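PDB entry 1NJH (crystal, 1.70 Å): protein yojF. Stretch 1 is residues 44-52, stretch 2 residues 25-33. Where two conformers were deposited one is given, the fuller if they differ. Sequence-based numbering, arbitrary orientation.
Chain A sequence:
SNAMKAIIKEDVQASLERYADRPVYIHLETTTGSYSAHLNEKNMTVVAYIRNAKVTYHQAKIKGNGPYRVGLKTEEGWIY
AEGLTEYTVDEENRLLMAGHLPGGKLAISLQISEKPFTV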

# COMPACT_ATOMS: atom_id res chain seq x y z
N MSE A 44 -10.19 14.33 1.28
CA MSE A 44 -8.89 14.26 0.63
C MSE A 44 -8.87 13.20 -0.46
O MSE A 44 -9.63 12.23 -0.41
CB MSE A 44 -7.80 13.94 1.66
CG MSE A 44 -7.68 14.99 2.75
SE MSE A 44 -6.21 14.61 3.94
CE MSE A 44 -4.86 15.72 3.12
N THR A 45 -8.00 13.38 -1.45
CA THR A 45 -7.90 12.44 -2.56
C THR A 45 -7.02 11.24 -2.19
O THR A 45 -5.98 11.40 -1.55
CB THR A 45 -7.31 13.12 -3.81
OG1 THR A 45 -6.02 13.65 -3.51
CG2 THR A 45 -8.22 14.24 -4.27
N VAL A 46 -7.45 10.05 -2.59
CA VAL A 46 -6.69 8.84 -2.31
C VAL A 46 -5.48 8.77 -3.23
O VAL A 46 -5.58 9.10 -4.42
CB VAL A 46 -7.57 7.58 -2.52
CG1 VAL A 46 -6.73 6.32 -2.37
CG2 VAL A 46 -8.71 7.56 -1.51
N VAL A 47 -4.34 8.37 -2.69
CA VAL A 47 -3.11 8.26 -3.48
C VAL A 47 -2.79 6.78 -3.73
O VAL A 47 -2.69 6.34 -4.87
CB VAL A 47 -1.92 8.94 -2.74
CG1 VAL A 47 -0.60 8.67 -3.47
CG2 VAL A 47 -2.17 10.44 -2.65
N ALA A 48 -2.61 6.02 -2.65
CA ALA A 48 -2.30 4.60 -2.75
C ALA A 48 -3.25 3.88 -1.82
O ALA A 48 -3.54 4.36 -0.72
CB ALA A 48 -0.86 4.31 -2.34
N TYR A 49 -3.69 2.71 -2.24
CA TYR A 49 -4.68 2.01 -1.46
C TYR A 49 -4.61 0.50 -1.66
O TYR A 49 -4.60 0.02 -2.80
CB TYR A 49 -6.03 2.57 -1.96
CG TYR A 49 -7.31 2.06 -1.38
CD1 TYR A 49 -8.03 2.83 -0.47
CD2 TYR A 49 -7.88 0.87 -1.84
CE1 TYR A 49 -9.30 2.44 -0.02
CE2 TYR A 49 -9.16 0.47 -1.40
CZ TYR A 49 -9.86 1.27 -0.50
OH TYR A 49 -11.11 0.91 -0.06
N ILE A 50 -4.50 -0.25 -0.57
CA ILE A 50 -4.59 -1.70 -0.68
C ILE A 50 -5.60 -2.07 0.41
O ILE A 50 -5.42 -1.73 1.58
CB ILE A 50 -3.24 -2.46 -0.57
CG1 ILE A 50 -3.50 -3.95 -0.90
CG2 ILE A 50 -2.63 -2.29 0.81
CD1 ILE A 50 -2.27 -4.78 -1.22
N ARG A 51 -6.65 -2.76 0.00
CA ARG A 51 -7.70 -3.17 0.92
C ARG A 51 -7.86 -4.67 0.91
O ARG A 51 -7.90 -5.31 -0.15
CB ARG A 51 -9.01 -2.50 0.53
CG ARG A 51 -10.14 -2.75 1.51
CD ARG A 51 -11.33 -1.86 1.17
NE ARG A 51 -12.38 -1.89 2.18
CZ ARG A 51 -12.28 -1.38 3.40
NH1 ARG A 51 -11.17 -0.78 3.79
NH2 ARG A 51 -13.31 -1.45 4.23
N ASN A 52 -7.94 -5.25 2.10
CA ASN A 52 -8.11 -6.68 2.25
C ASN A 52 -7.05 -7.53 1.59
O ASN A 52 -7.36 -8.54 0.94
CB ASN A 52 -9.51 -7.12 1.80
CG ASN A 52 -10.57 -6.66 2.76
OD1 ASN A 52 -10.33 -6.59 3.97
ND2 ASN A 52 -11.75 -6.33 2.25
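Stretch 2 (25-33) YIHLETTTG

Stretch 2 is an extended strand over residues 25-32, laid antiparallel beside the strand of stretch 1. The two N-to-C directions make an angle of 145°, so the pairing carries a marked twist, and the axes come within 4.5 Å. Together the stretches bury 865 Å², and most of the hydrogen bonds across the contact run from backbone to backbone.

The regular part of the ladder is centred on two hydrogen-bonded pairs. In the first, Ile50 and Leu28 satisfy each other completely: Leu28 N donates to Ile50 O at 2.9 Å, and Ile50 N donates to Leu28 O, also at 2.9 Å, both nearly straight. Between this pair and the next, Tyr49 faces Glu29 with CA atoms 4.4 Å apart, the close spacing of a non-hydrogen-bonded pair. Here the carbonyls pick up CA-H...O contacts as secondary partners: Tyr49 CA lies 3.5 Å from Leu28 O, and Glu29 CA lies 3.3 Å from Ala48 O.

At Ala48 the register slips by one residue, a beta bulge. Thr30 N still donates to Ala48 O at 3.0 Å, but the return bond is shared. Thr30 O takes a good bond from Val47 N at 2.8 Å and a weak one from Ala48 N at 3.4 Å, so one acceptor serves two successive amides. Ala48 N gains a second weak bond, to Thr30 OG1 at 3.3 Å, while that hydroxyl also hydrogen-bonds elsewhere in the structure. The extra residue is accommodated at Val47, whose psi of -59° departs from the extended values around it; its CG2 packs 3.5 Å from Thr32 CG2.

Past the bulge, the ladder resumes with Val46 against Thr31, CA atoms 4.3 Å apart, and then Thr45 against Thr32. Thr32 N donates to Thr45 O at 2.9 Å, and Thr45 N returns a 2.8 Å bond to Thr32 O, more bent at 133°. Thr32 O also receives a weak bond from Thr45 OG1 at 3.4 Å, a second example of an acceptor used more than once. Beyond it, Met44, a poorly ordered selenomethionine, brings its CE to 3.2 Å from Gly33 N.

Apart from Val47 in the bulge, the paired residues put their side chains on two faces. One carries Ile50, Leu28, Ala48 and Thr30; there Ile50 CG2 meets Leu28 CB at 3.6 Å, and the small Ala48 places its CB 3.4 Å from Thr30 OG1. The other carries Tyr49, Glu29, His27 and Arg51. The edge of the His27 ring points to the face of Tyr49, with planes at 89° and centroids 5.1 Å apart, while Glu29 CD lies at the edge of the Tyr49 ring, 3.5 Å from CD1. Arg51 NH1 approaches His27 CD2 to 2.7 Å, a very tight contact in the conformer given; Arg51 NH2 is satisfied elsewhere in the structure. At the corner, Asn52 N comes within 2.9 Å of Ile26 O. The backbone donors and acceptors of the hydrogen-bonded pairs are met across the strands, and the bulge is taken up with Thr30 O accepting from both Val47 N and Ala48 N.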

# COMPACT_ATOMS: atom_id res chain seq x y z
N TYR A 25 -6.12 -9.71 7.51
CA TYR A 25 -6.43 -8.82 6.40
C TYR A 25 -5.87 -7.45 6.73
O TYR A 25 -5.93 -7.00 7.87
CB TYR A 25 -7.94 -8.72 6.21
CG TYR A 25 -8.55 -9.99 5.67
CD1 TYR A 25 -8.93 -11.02 6.54
CD2 TYR A 25 -8.70 -10.19 4.30
CE1 TYR A 25 -9.46 -12.20 6.04
CE2 TYR A 25 -9.22 -11.37 3.80
CZ TYR A 25 -9.60 -12.37 4.68
OH TYR A 25 -10.14 -13.54 4.20
N ILE A 26 -5.34 -6.78 5.71
CA ILE A 26 -4.77 -5.47 5.91
C ILE A 26 -5.38 -4.38 5.03
O ILE A 26 -5.75 -4.62 3.86
CB ILE A 26 -3.22 -5.54 5.66
CG1 ILE A 26 -2.57 -6.38 6.77
CG2 ILE A 26 -2.62 -4.13 5.56
CD1 ILE A 26 -1.09 -6.35 6.80
N HIS A 27 -5.54 -3.20 5.61
CA HIS A 27 -5.98 -2.04 4.88
C HIS A 27 -4.82 -1.05 5.05
O HIS A 27 -4.43 -0.76 6.18
CB HIS A 27 -7.26 -1.41 5.45
CG HIS A 27 -7.74 -0.25 4.65
ND1 HIS A 27 -7.35 1.05 4.91
CD2 HIS A 27 -8.50 -0.20 3.53
CE1 HIS A 27 -7.85 1.85 3.97
NE2 HIS A 27 -8.55 1.11 3.13
N LEU A 28 -4.27 -0.55 3.95
CA LEU A 28 -3.16 0.41 3.99
C LEU A 28 -3.50 1.45 2.95
O LEU A 28 -3.64 1.14 1.77
CB LEU A 28 -1.84 -0.26 3.64
CG LEU A 28 -0.63 0.67 3.59
CD1 LEU A 28 -0.39 1.30 4.96
CD2 LEU A 28 0.59 -0.11 3.12
N GLU A 29 -3.62 2.69 3.40
CA GLU A 29 -4.03 3.77 2.51
C GLU A 29 -3.33 5.09 2.83
O GLU A 29 -3.06 5.39 4.00
CB GLU A 29 -5.56 3.91 2.63
CG GLU A 29 -6.18 5.16 1.99
CD GLU A 29 -7.70 5.22 2.12
OE1 GLU A 29 -8.26 4.59 3.05
OE2 GLU A 29 -8.36 5.90 1.30
N THR A 30 -3.05 5.86 1.79
CA THR A 30 -2.43 7.18 1.94
C THR A 30 -3.28 8.15 1.12
O THR A 30 -3.67 7.86 -0.00
CB THR A 30 -0.95 7.23 1.42
OG1 THR A 30 -0.87 6.76 0.08
CG2 THR A 30 -0.07 6.38 2.29
N THR A 31 -3.55 9.31 1.71
CA THR A 31 -4.38 10.33 1.05
C THR A 31 -3.69 11.69 1.14
O THR A 31 -2.79 11.88 1.96
CB THR A 31 -5.74 10.43 1.73
OG1 THR A 31 -5.55 10.67 3.13
CG2 THR A 31 -6.53 9.14 1.55
N THR A 32 -4.12 12.62 0.30
CA THR A 32 -3.55 13.97 0.30
C THR A 32 -4.60 15.02 -0.04
O THR A 32 -5.75 14.69 -0.33
CB THR A 32 -2.41 14.11 -0.73
OG1 THR A 32 -2.93 13.95 -2.05
CG2 THR A 32 -1.34 13.06 -0.48
N GLY A 33 -4.19 16.29 -0.00
CA GLY A 33 -5.10 17.37 -0.31
C GLY A 33 -4.67 18.16 -1.53
O GLY A 33 -3.91 17.66 -2.37